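Melanin biosynthesis protein TyrA, putative (Shewanella oneidensis, PDB 2IIZ) binds heme b and is probably a dye-decolorizing peroxidase, one of the DyP-type family of heme peroxidases. Local coordinates at residues S56-N61 / L107-Y112; A42-Y47 / N120-M125; V23-N28 / V130-E135; Q36-I41 / S73-S78. One frame throughout, in Å; residues are numbered along the deposited sequence.

Contact 1. Residues S56-N61 / L107-Y112; sequences SDSAFN and LRCDRY. With EDO (1,2-ethanediol), chain E; EDO (1,2-ethanediol), chain D.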
# COMPACT_ATOMS: atom_id res chain seq x y z
N SER A 56 -12.88 -9.47 -14.75
CA SER A 56 -14.12 -8.67 -14.80
C SER A 56 -14.77 -8.68 -13.43
O SER A 56 -15.37 -7.70 -12.99
CB SER A 56 -15.10 -9.23 -15.83
OG SER A 56 -15.52 -10.54 -15.48
N ASP A 57 -14.64 -9.81 -12.76
CA ASP A 57 -15.17 -9.99 -11.43
C ASP A 57 -14.76 -8.85 -10.48
O ASP A 57 -15.51 -8.50 -9.58
CB ASP A 57 -14.70 -11.35 -10.88
CG ASP A 57 -15.60 -11.89 -9.79
OD1 ASP A 57 -16.52 -11.15 -9.37
OD2 ASP A 57 -15.40 -13.05 -9.36
N SER A 58 -13.57 -8.28 -10.70
CA SER A 58 -13.05 -7.22 -9.83
C SER A 58 -12.76 -5.95 -10.61
O SER A 58 -11.87 -5.19 -10.25
CB SER A 58 -11.79 -7.70 -9.12
OG SER A 58 -10.70 -7.82 -10.03
N ALA A 59 -13.52 -5.75 -11.69
CA ALA A 59 -13.48 -4.52 -12.51
C ALA A 59 -12.08 -4.03 -12.85
O ALA A 59 -11.77 -2.83 -12.73
CB ALA A 59 -14.29 -3.44 -11.85
N PHE A 60 -11.22 -4.95 -13.27
CA PHE A 60 -9.83 -4.60 -13.56
C PHE A 60 -9.79 -3.72 -14.78
O PHE A 60 -10.57 -3.92 -15.72
CB PHE A 60 -8.96 -5.83 -13.80
CG PHE A 60 -7.56 -5.49 -14.21
CD1 PHE A 60 -7.27 -5.14 -15.53
CD2 PHE A 60 -6.53 -5.51 -13.28
CE1 PHE A 60 -5.97 -4.81 -15.92
CE2 PHE A 60 -5.23 -5.19 -13.66
CZ PHE A 60 -4.95 -4.84 -14.99
N ASN A 61 -8.88 -2.76 -14.77
CA ASN A 61 -8.60 -1.98 -15.97
C ASN A 61 -7.34 -1.17 -15.79
O ASN A 61 -6.86 -1.03 -14.67
CB ASN A 61 -9.75 -1.05 -16.30
CG ASN A 61 -9.91 0.01 -15.27
OD1 ASN A 61 -9.19 1.03 -15.28
ND2 ASN A 61 -10.85 -0.21 -14.36
N LEU A 107 -2.59 1.21 -13.37
CA LEU A 107 -3.33 -0.04 -13.14
C LEU A 107 -4.40 0.11 -12.08
O LEU A 107 -4.17 0.75 -11.05
CB LEU A 107 -2.39 -1.17 -12.73
CG LEU A 107 -1.17 -1.39 -13.63
CD1 LEU A 107 -0.28 -2.50 -13.06
CD2 LEU A 107 -1.58 -1.71 -15.06
N ARG A 108 -5.56 -0.48 -12.34
CA ARG A 108 -6.69 -0.34 -11.41
C ARG A 108 -7.52 -1.60 -11.20
O ARG A 108 -7.62 -2.43 -12.10
CB ARG A 108 -7.57 0.83 -11.85
CG ARG A 108 -7.29 2.03 -11.00
CD ARG A 108 -7.67 3.29 -11.63
NE ARG A 108 -9.11 3.42 -11.79
CZ ARG A 108 -9.74 4.57 -12.01
NH1 ARG A 108 -9.07 5.71 -12.08
NH2 ARG A 108 -11.05 4.56 -12.15
N CYS A 109 -8.11 -1.72 -10.01
CA CYS A 109 -8.90 -2.90 -9.64
C CYS A 109 -9.54 -2.70 -8.27
O CYS A 109 -9.04 -1.93 -7.43
CB CYS A 109 -7.99 -4.13 -9.58
SG CYS A 109 -8.82 -5.73 -9.52
N ASP A 110 -10.65 -3.40 -8.04
CA ASP A 110 -11.29 -3.48 -6.72
C ASP A 110 -10.61 -4.50 -5.79
O ASP A 110 -11.00 -4.66 -4.63
CB ASP A 110 -12.77 -3.78 -6.90
CG ASP A 110 -13.48 -2.68 -7.67
OD1 ASP A 110 -12.94 -1.55 -7.74
OD2 ASP A 110 -14.58 -2.92 -8.21
N ARG A 111 -9.59 -5.18 -6.30
CA ARG A 111 -8.79 -6.12 -5.53
C ARG A 111 -7.35 -5.70 -5.65
O ARG A 111 -6.85 -5.43 -6.74
CB ARG A 111 -8.94 -7.55 -6.05
CG ARG A 111 -10.28 -8.17 -5.76
CD ARG A 111 -10.38 -9.62 -6.17
NE ARG A 111 -9.35 -10.45 -5.54
CZ ARG A 111 -9.36 -11.79 -5.56
NH1 ARG A 111 -10.34 -12.44 -6.17
NH2 ARG A 111 -8.40 -12.48 -4.96
N TYR A 112 -6.69 -5.66 -4.51
CA TYR A 112 -5.31 -5.19 -4.39
C TYR A 112 -4.35 -6.31 -4.69
O TYR A 112 -3.28 -6.08 -5.21
CB TYR A 112 -5.12 -4.72 -2.96
CG TYR A 112 -3.78 -4.17 -2.52
CD1 TYR A 112 -2.73 -5.02 -2.18
CD2 TYR A 112 -3.58 -2.79 -2.40
CE1 TYR A 112 -1.50 -4.51 -1.75
CE2 TYR A 112 -2.35 -2.26 -1.96
CZ TYR A 112 -1.31 -3.13 -1.64
OH TYR A 112 -0.08 -2.64 -1.20
C1 EDO E . -7.89 -7.94 -1.94
O1 EDO E . -6.46 -8.04 -1.78
C2 EDO E . -8.33 -6.53 -1.55
O2 EDO E . -9.65 -6.19 -2.04
C1 EDO D . -16.35 -0.43 -6.41
O1 EDO D . -17.11 0.57 -7.09
C2 EDO D . -17.30 -1.43 -5.77
O2 EDO D . -16.60 -2.63 -5.43

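Contact 2. Residues A42-Y47 / N120-M125; sequences ANVAQY and NEISQM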
# COMPACT_ATOMS: atom_id res chain seq x y z
N ALA A 42 3.89 -3.18 -26.79
CA ALA A 42 2.70 -3.74 -27.46
C ALA A 42 2.11 -4.90 -26.66
O ALA A 42 0.90 -4.94 -26.42
CB ALA A 42 3.04 -4.20 -28.87
N ASN A 43 2.97 -5.82 -26.25
CA ASN A 43 2.55 -6.97 -25.45
C ASN A 43 1.92 -6.56 -24.14
O ASN A 43 0.95 -7.18 -23.71
CB ASN A 43 3.74 -7.88 -25.13
CG ASN A 43 4.29 -8.54 -26.35
OD1 ASN A 43 3.54 -9.02 -27.21
ND2 ASN A 43 5.61 -8.58 -26.45
N VAL A 44 2.47 -5.52 -23.51
CA VAL A 44 2.01 -5.05 -22.20
C VAL A 44 0.65 -4.37 -22.31
O VAL A 44 -0.25 -4.63 -21.51
CB VAL A 44 3.02 -4.09 -21.54
CG1 VAL A 44 2.42 -3.44 -20.30
CG2 VAL A 44 4.30 -4.84 -21.16
N ALA A 45 0.52 -3.51 -23.31
CA ALA A 45 -0.75 -2.85 -23.61
C ALA A 45 -1.87 -3.86 -23.85
O ALA A 45 -2.99 -3.72 -23.36
CB ALA A 45 -0.58 -1.98 -24.82
N GLN A 46 -1.55 -4.88 -24.62
CA GLN A 46 -2.49 -5.93 -24.96
C GLN A 46 -2.93 -6.70 -23.74
O GLN A 46 -4.11 -6.93 -23.53
CB GLN A 46 -1.81 -6.88 -25.91
CG GLN A 46 -2.70 -7.95 -26.50
CD GLN A 46 -1.90 -8.88 -27.38
OE1 GLN A 46 -2.13 -8.96 -28.58
NE2 GLN A 46 -0.95 -9.61 -26.77
N TYR A 47 -1.94 -7.11 -22.94
CA TYR A 47 -2.16 -7.88 -21.72
C TYR A 47 -3.11 -7.12 -20.81
O TYR A 47 -4.10 -7.67 -20.35
CB TYR A 47 -0.80 -8.12 -21.07
CG TYR A 47 -0.75 -8.77 -19.71
CD1 TYR A 47 -1.26 -10.04 -19.48
CD2 TYR A 47 -0.14 -8.10 -18.64
CE1 TYR A 47 -1.18 -10.62 -18.20
CE2 TYR A 47 -0.06 -8.66 -17.38
CZ TYR A 47 -0.58 -9.92 -17.15
OH TYR A 47 -0.47 -10.43 -15.87
N ASN A 120 3.85 -7.03 -10.66
CA ASN A 120 4.97 -7.96 -10.71
C ASN A 120 5.09 -8.46 -12.16
O ASN A 120 6.16 -8.38 -12.77
CB ASN A 120 4.78 -9.15 -9.73
CG ASN A 120 5.16 -8.81 -8.28
OD1 ASN A 120 5.88 -7.87 -7.99
ND2 ASN A 120 4.66 -9.63 -7.35
N GLU A 121 3.99 -8.96 -12.72
CA GLU A 121 4.04 -9.52 -14.08
C GLU A 121 4.52 -8.51 -15.12
O GLU A 121 5.38 -8.82 -15.94
CB GLU A 121 2.71 -10.15 -14.50
CG GLU A 121 2.75 -11.69 -14.45
CD GLU A 121 3.90 -12.27 -15.30
OE1 GLU A 121 4.26 -11.65 -16.34
OE2 GLU A 121 4.45 -13.33 -14.92
N ILE A 122 3.97 -7.30 -15.08
CA ILE A 122 4.35 -6.29 -16.06
C ILE A 122 5.83 -5.91 -15.95
O ILE A 122 6.51 -5.73 -16.96
CB ILE A 122 3.42 -5.07 -15.96
CG1 ILE A 122 2.13 -5.40 -16.72
CG2 ILE A 122 4.06 -3.83 -16.57
CD1 ILE A 122 1.01 -4.47 -16.47
N SER A 123 6.32 -5.80 -14.72
CA SER A 123 7.74 -5.55 -14.46
C SER A 123 8.65 -6.60 -15.13
O SER A 123 9.71 -6.28 -15.69
CB SER A 123 7.97 -5.54 -12.94
OG SER A 123 9.33 -5.66 -12.61
N GLN A 124 8.22 -7.86 -15.07
CA GLN A 124 8.99 -8.93 -15.68
C GLN A 124 8.91 -8.84 -17.20
O GLN A 124 9.84 -9.23 -17.89
CB GLN A 124 8.48 -10.28 -15.20
CG GLN A 124 8.74 -10.48 -13.72
CD GLN A 124 8.35 -11.86 -13.25
OE1 GLN A 124 8.72 -12.86 -13.87
NE2 GLN A 124 7.61 -11.93 -12.13
N MSE A 125 7.80 -8.32 -17.71
CA MSE A 125 7.67 -8.14 -19.15
C MSE A 125 8.72 -7.15 -19.69
O MSE A 125 9.21 -7.33 -20.80
CB MSE A 125 6.24 -7.73 -19.53
CG MSE A 125 5.25 -8.89 -19.33
SE MSE A 125 3.39 -8.45 -19.63
CE MSE A 125 3.36 -8.67 -21.49

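Contact 3. Residues V23-N28 / V130-E135; sequences VYLMFN and VELVEE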
# COMPACT_ATOMS: atom_id res chain seq x y z
N VAL A 23 -2.41 1.10 -8.91
CA VAL A 23 -0.94 1.15 -8.88
C VAL A 23 -0.44 2.07 -10.00
O VAL A 23 -0.96 2.06 -11.14
CB VAL A 23 -0.35 -0.22 -9.06
CG1 VAL A 23 1.18 -0.20 -8.97
CG2 VAL A 23 -0.91 -1.17 -7.99
N TYR A 24 0.57 2.85 -9.66
CA TYR A 24 1.13 3.85 -10.56
C TYR A 24 2.64 3.61 -10.68
O TYR A 24 3.40 3.71 -9.69
CB TYR A 24 0.83 5.26 -10.04
CG TYR A 24 -0.61 5.54 -9.65
CD1 TYR A 24 -1.62 5.59 -10.62
CD2 TYR A 24 -0.97 5.75 -8.33
CE1 TYR A 24 -2.95 5.86 -10.25
CE2 TYR A 24 -2.29 6.01 -7.97
CZ TYR A 24 -3.26 6.06 -8.92
OH TYR A 24 -4.55 6.32 -8.53
N LEU A 25 3.08 3.31 -11.89
CA LEU A 25 4.45 2.90 -12.14
C LEU A 25 5.04 3.75 -13.22
O LEU A 25 4.51 3.84 -14.33
CB LEU A 25 4.53 1.45 -12.57
CG LEU A 25 3.86 0.43 -11.67
CD1 LEU A 25 3.96 -0.97 -12.30
CD2 LEU A 25 4.49 0.45 -10.29
N MSE A 26 6.16 4.36 -12.85
CA MSE A 26 6.92 5.27 -13.68
C MSE A 26 8.24 4.60 -13.99
O MSE A 26 8.96 4.21 -13.07
CB MSE A 26 7.16 6.53 -12.90
CG MSE A 26 5.86 7.22 -12.59
SE MSE A 26 5.14 7.83 -14.28
CE MSE A 26 3.61 8.74 -13.50
N PHE A 27 8.52 4.46 -15.29
CA PHE A 27 9.73 3.80 -15.79
C PHE A 27 10.50 4.75 -16.69
O PHE A 27 9.91 5.53 -17.44
CB PHE A 27 9.43 2.56 -16.65
CG PHE A 27 8.71 1.47 -15.93
CD1 PHE A 27 9.41 0.50 -15.23
CD2 PHE A 27 7.32 1.42 -15.95
CE1 PHE A 27 8.74 -0.51 -14.56
CE2 PHE A 27 6.65 0.42 -15.29
CZ PHE A 27 7.37 -0.56 -14.58
N ASN A 28 11.82 4.65 -16.60
CA ASN A 28 12.71 5.33 -17.51
C ASN A 28 13.52 4.27 -18.24
O ASN A 28 13.96 3.28 -17.65
CB ASN A 28 13.60 6.33 -16.76
CG ASN A 28 12.90 7.66 -16.49
OD1 ASN A 28 11.86 7.96 -17.08
ND2 ASN A 28 13.48 8.46 -15.61
N VAL A 130 14.12 -1.25 -19.12
CA VAL A 130 13.79 -0.03 -18.39
C VAL A 130 14.08 -0.19 -16.92
O VAL A 130 14.20 -1.32 -16.42
CB VAL A 130 12.31 0.37 -18.56
CG1 VAL A 130 11.95 0.52 -20.02
CG2 VAL A 130 11.38 -0.65 -17.89
N GLU A 131 14.19 0.94 -16.22
CA GLU A 131 14.30 0.96 -14.76
C GLU A 131 13.00 1.49 -14.14
O GLU A 131 12.42 2.46 -14.63
CB GLU A 131 15.45 1.86 -14.33
CG GLU A 131 16.83 1.30 -14.60
CD GLU A 131 17.15 0.08 -13.74
OE1 GLU A 131 16.36 -0.25 -12.81
OE2 GLU A 131 18.21 -0.55 -14.00
N LEU A 132 12.56 0.85 -13.06
CA LEU A 132 11.48 1.39 -12.26
C LEU A 132 12.00 2.58 -11.45
O LEU A 132 12.99 2.44 -10.72
CB LEU A 132 10.91 0.34 -11.30
CG LEU A 132 9.75 0.85 -10.42
CD1 LEU A 132 8.50 1.17 -11.26
CD2 LEU A 132 9.41 -0.11 -9.29
N VAL A 133 11.35 3.73 -11.57
CA VAL A 133 11.78 4.96 -10.91
C VAL A 133 10.86 5.39 -9.75
O VAL A 133 11.33 5.83 -8.70
CB VAL A 133 11.89 6.11 -11.93
CG1 VAL A 133 12.42 7.37 -11.27
CG2 VAL A 133 12.82 5.70 -13.09
N GLU A 134 9.55 5.26 -9.95
CA GLU A 134 8.57 5.57 -8.92
C GLU A 134 7.44 4.52 -8.92
O GLU A 134 6.97 4.09 -9.99
CB GLU A 134 7.97 6.96 -9.15
CG GLU A 134 8.99 8.10 -9.24
CD GLU A 134 9.58 8.49 -7.89
OE1 GLU A 134 9.03 8.07 -6.85
OE2 GLU A 134 10.59 9.22 -7.88
N GLU A 135 7.02 4.12 -7.73
CA GLU A 135 5.83 3.31 -7.56
C GLU A 135 5.01 3.90 -6.44
O GLU A 135 5.55 4.26 -5.39
CB GLU A 135 6.19 1.87 -7.22
CG GLU A 135 4.96 1.07 -6.78
CD GLU A 135 5.19 -0.43 -6.65
OE1 GLU A 135 6.37 -0.87 -6.56
OE2 GLU A 135 4.15 -1.15 -6.64

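Contact 4. Residues Q36-I41 / S73-S78; sequences QLRPCI and SLYPES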
# COMPACT_ATOMS: atom_id res chain seq x y z
N GLN A 36 13.69 -2.55 -29.08
CA GLN A 36 13.25 -3.71 -28.32
C GLN A 36 12.03 -3.39 -27.45
O GLN A 36 11.22 -4.26 -27.14
CB GLN A 36 14.41 -4.22 -27.45
CG GLN A 36 15.75 -4.34 -28.19
CD GLN A 36 16.90 -4.70 -27.26
OE1 GLN A 36 17.89 -3.97 -27.17
NE2 GLN A 36 16.77 -5.83 -26.57
N LEU A 37 11.91 -2.13 -27.05
CA LEU A 37 10.86 -1.71 -26.16
C LEU A 37 9.51 -1.59 -26.86
O LEU A 37 8.48 -2.03 -26.35
CB LEU A 37 11.23 -0.37 -25.54
CG LEU A 37 10.40 0.10 -24.35
CD1 LEU A 37 10.17 -1.02 -23.32
CD2 LEU A 37 11.10 1.29 -23.72
N ARG A 38 9.54 -0.97 -28.03
CA ARG A 38 8.34 -0.71 -28.83
C ARG A 38 7.40 -1.94 -28.99
O ARG A 38 6.21 -1.83 -28.72
CB ARG A 38 8.79 -0.17 -30.19
CG ARG A 38 7.83 0.77 -30.85
CD ARG A 38 8.35 1.14 -32.24
NE ARG A 38 9.67 1.79 -32.19
CZ ARG A 38 10.79 1.37 -32.81
NH1 ARG A 38 10.81 0.27 -33.58
NH2 ARG A 38 11.91 2.07 -32.66
N PRO A 39 7.93 -3.11 -29.42
CA PRO A 39 7.09 -4.31 -29.41
C PRO A 39 6.76 -4.84 -28.01
O PRO A 39 5.70 -5.43 -27.82
CB PRO A 39 7.92 -5.33 -30.17
CG PRO A 39 9.33 -4.89 -30.00
CD PRO A 39 9.28 -3.40 -29.94
N CYS A 40 7.66 -4.66 -27.05
CA CYS A 40 7.42 -5.12 -25.68
C CYS A 40 6.27 -4.32 -25.03
O CYS A 40 5.43 -4.87 -24.30
CB CYS A 40 8.71 -5.01 -24.86
SG CYS A 40 8.49 -5.02 -23.07
N ILE A 41 6.24 -3.02 -25.31
CA ILE A 41 5.12 -2.16 -24.94
C ILE A 41 3.81 -2.65 -25.58
O ILE A 41 2.75 -2.53 -24.98
CB ILE A 41 5.39 -0.71 -25.38
CG1 ILE A 41 6.37 -0.06 -24.41
CG2 ILE A 41 4.10 0.09 -25.44
CD1 ILE A 41 6.85 1.30 -24.84
N SER A 73 11.98 9.31 -29.33
CA SER A 73 12.95 8.22 -29.33
C SER A 73 12.25 6.92 -29.72
O SER A 73 12.80 6.11 -30.47
CB SER A 73 13.57 8.09 -27.94
OG SER A 73 14.18 9.31 -27.54
N LEU A 74 11.03 6.73 -29.21
CA LEU A 74 10.23 5.54 -29.48
C LEU A 74 9.43 5.59 -30.77
O LEU A 74 9.33 4.59 -31.46
CB LEU A 74 9.21 5.32 -28.36
CG LEU A 74 9.50 4.30 -27.26
CD1 LEU A 74 8.25 4.16 -26.40
CD2 LEU A 74 9.94 2.95 -27.80
N TYR A 75 8.84 6.75 -31.08
CA TYR A 75 7.94 6.88 -32.24
C TYR A 75 8.32 8.06 -33.14
O TYR A 75 7.55 9.01 -33.30
CB TYR A 75 6.49 6.96 -31.76
CG TYR A 75 6.06 5.74 -30.95
CD1 TYR A 75 5.88 4.50 -31.55
CD2 TYR A 75 5.84 5.83 -29.57
CE1 TYR A 75 5.49 3.39 -30.79
CE2 TYR A 75 5.44 4.71 -28.82
CZ TYR A 75 5.27 3.50 -29.43
OH TYR A 75 4.89 2.41 -28.69
N PRO A 76 9.51 7.99 -33.74
CA PRO A 76 10.09 9.13 -34.47
C PRO A 76 9.36 9.56 -35.76
O PRO A 76 9.50 10.72 -36.18
CB PRO A 76 11.51 8.66 -34.79
CG PRO A 76 11.45 7.16 -34.76
CD PRO A 76 10.40 6.81 -33.76
N GLU A 77 8.60 8.64 -36.36
CA GLU A 77 7.95 8.86 -37.66
C GLU A 77 6.70 9.75 -37.60
O GLU A 77 6.33 10.39 -38.60
CB GLU A 77 7.58 7.52 -38.32
CG GLU A 77 8.74 6.83 -39.06
CD GLU A 77 8.42 5.40 -39.49
OE1 GLU A 77 7.83 4.64 -38.69
OE2 GLU A 77 8.75 5.04 -40.65
N SER A 78 6.05 9.78 -36.44
CA SER A 78 4.75 10.42 -36.30
C SER A 78 4.50 10.80 -34.83
O SER A 78 5.10 10.23 -33.94
CB SER A 78 3.64 9.48 -36.78
OG SER A 78 3.39 8.45 -35.81

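Contact 1. Residues S56-N61 / L107-Y112
N61 and R108 pair as antiparallel, hydrogen-bonded neighbours where 56-61 turns into its strand. N61 N gives a straight bond (169°) to R108 O at 3.0 Å, with the donor lying above the carbonyl plane. R108 N returns a bond to N61 O at 2.7 Å that is bent at its hydrogen. Their side chains run side by side in the same direction, amide and guanidinium planes 64° apart, and touch where N61 OD1 meets R108 CB at 3.8 Å. N61 ND2 and R108 NE share N19 OD1 as acceptor, and R108 NH1 is held by Q244. With F60 CG anti to the backbone N (chi1 175°), the ring is set beside strand 103-109, where R108 O lies over one of its faces, 3.5 Å from F60 CD2; V118 and L51 of the flanking helices also touch this ring. In the loop before the bridge, D110 N binds S58 O at 3.1 Å, while S58 CB packs on R111 CG at 3.7 Å. R111 has its salt bridge with D113. The antiparallel N61-R108 bridge begins the pairing of strands 61-67 and 103-109, neighbours in the sheet of the ferredoxin-like, dimeric alpha-beta barrel domain of DyP-type peroxidases.

Contact 2. Residues A42-Y47 / N120-M125
Y47, V44 and N43 form a ridge on helix 34-54 that meshes with E121, I122 and M125 of helix 112-125. The axes of segments 42-47 and 120-125 approach to 10.4 Å and run nearly antiparallel, at 161°. M125, a selenomethionine, is a main bump: its chain bends at the third torsion (chi3 84°), which carries CE to N43, 3.6 Å from N43 O and also against N43 CB. On the way its SE passes Y47 CD2 at 3.7 Å, a Met-aromatic contact in which SE stands 4.3 Å from the ring centroid and oblique to it. I122 CG1 comes in at the edge of the same ring, in its plane, 4.0 Å from Y47 CE2. V44 fills the hollow between these two, its CG1 meeting I122 CG2 at a crossing near a right angle and its CG2 resting on M125 CB at 3.8 Å. At the far end of the ring Y47 OH touches E121 CB. An alanine in place of Y47 would probably open a gap beside M125 SE and I122 CG1, leaving the selenium-bearing chain freer to turn. The pair belongs to the helical layer on the sheet: A45 and Q46 touch helix 304-308, and N120 binds Q254 of the second subunit.

Contact 3. Residues V23-N28 / V130-E135
F27 and L132 form a non-hydrogen-bonded pair in an antiparallel ladder broken by a classic beta bulge, where V133 and E134 both face M26. M26 O accepts V133 N at 2.9 Å and, weakly, E134 N, while M26 N bonds to E134 O along a straight path (170°). Beyond the bulge, N28 and E131 exchange two bonds, E131 N reaching N28 O at 2.8 Å. The tight part lies on the face bearing L25, F27 and L132. L132 CD1 stands over one face of the F27 ring, 4.1 Å from its centroid and offset toward the rim, in a CH-pi contact, and V130 CG2 presses on F27 CD1 at 3.5 Å. F126 also meets this ring, and V105 packs on F27. An alanine at F27 would probably leave L132 CD1 and V130 CG2 without the ring that joins them, and a gap between the strands and F126. On the other face M26 is buried, and looseness is confined to exposed E131 and the partly exposed end of E134. V133, at the bulge, points toward the other strand and lays CG2 against the N28 side chain, 3.8 Å from ND2; N28 OD1 binds D102 N. E135 lies on the F27 face, OE2 salt-bridged to R137 and OE1 hydrogen-bonded to L251 N of the second subunit. There E135 CG rests against L25 CD2 at 3.6 Å, the two side chains running side by side in one direction.

Contact 4. Residues Q36-I41 / S73-S78
R38 and Y75 slide past each other in opposite directions, their guanidinium and ring planes 61° apart. The touch is made by the aliphatic part of the arginine: R38 CG lies 3.5 Å from Y75 CE1, oblique to the ring, and CD follows at 3.9 Å. R38 CG is roughly anti to its backbone N (chi1 -150°), which points the chain across to the tyrosine, and a bend at chi3 then brings NE round to L74. There NE donates to L74 O at 2.9 Å. The bond is bent at its hydrogen (147°); the donor lies in the carbonyl plane, and the oxygen sits at the edge of the guanidinium, modestly tilted from its plane. Because L74 ends helix 71-74, the arginine takes up a carbonyl at the helix's C-terminal end, where its positive charge would probably be favoured. Beside this polar link I41 and L74 reach toward each other tip to tip, CD1 to CD1 at 3.5 Å. L74 CD2 passes L37 CB and R38 CB at 4.2 and 4.1 Å. I41 also meets Y75 tip to tip, CG2 to OH at 4.1 Å; that hydroxyl is buried with no polar partner in the model. W71, F306 and F310 also meet the Y75 ring, F306 edge-to-face. Thus the C-terminal end of helix 71-74, with Y75 opening the type I turn to S78, packs on the proline-kinked N-terminal half of helix 34-54.

Overall arrangement
Contacts 1 and 4 are buried, contacts 2 and 3 partly so; contacts 1, 2 and 3 all reach the second subunit, contact 4 does not. Backbone bonds dominate contacts 1 and 3, which reach the same sheet through neighbouring strands 103-109 and 21-29 and meet where L107 O lies 2.8 Å from V23 N. Contacts 2 and 4 share helix 34-54 and rest mainly on side chains: contact 2 is apolar with one Met-aromatic touch, while contact 4 adds a single arginine-to-carbonyl bond. They meet where M125 O packs on C40 SG. Only contacts 1 and 3 come near heme-binding residues, R243 being about 8 Å from R108 and about 10 Å from Y24, side chain to side chain.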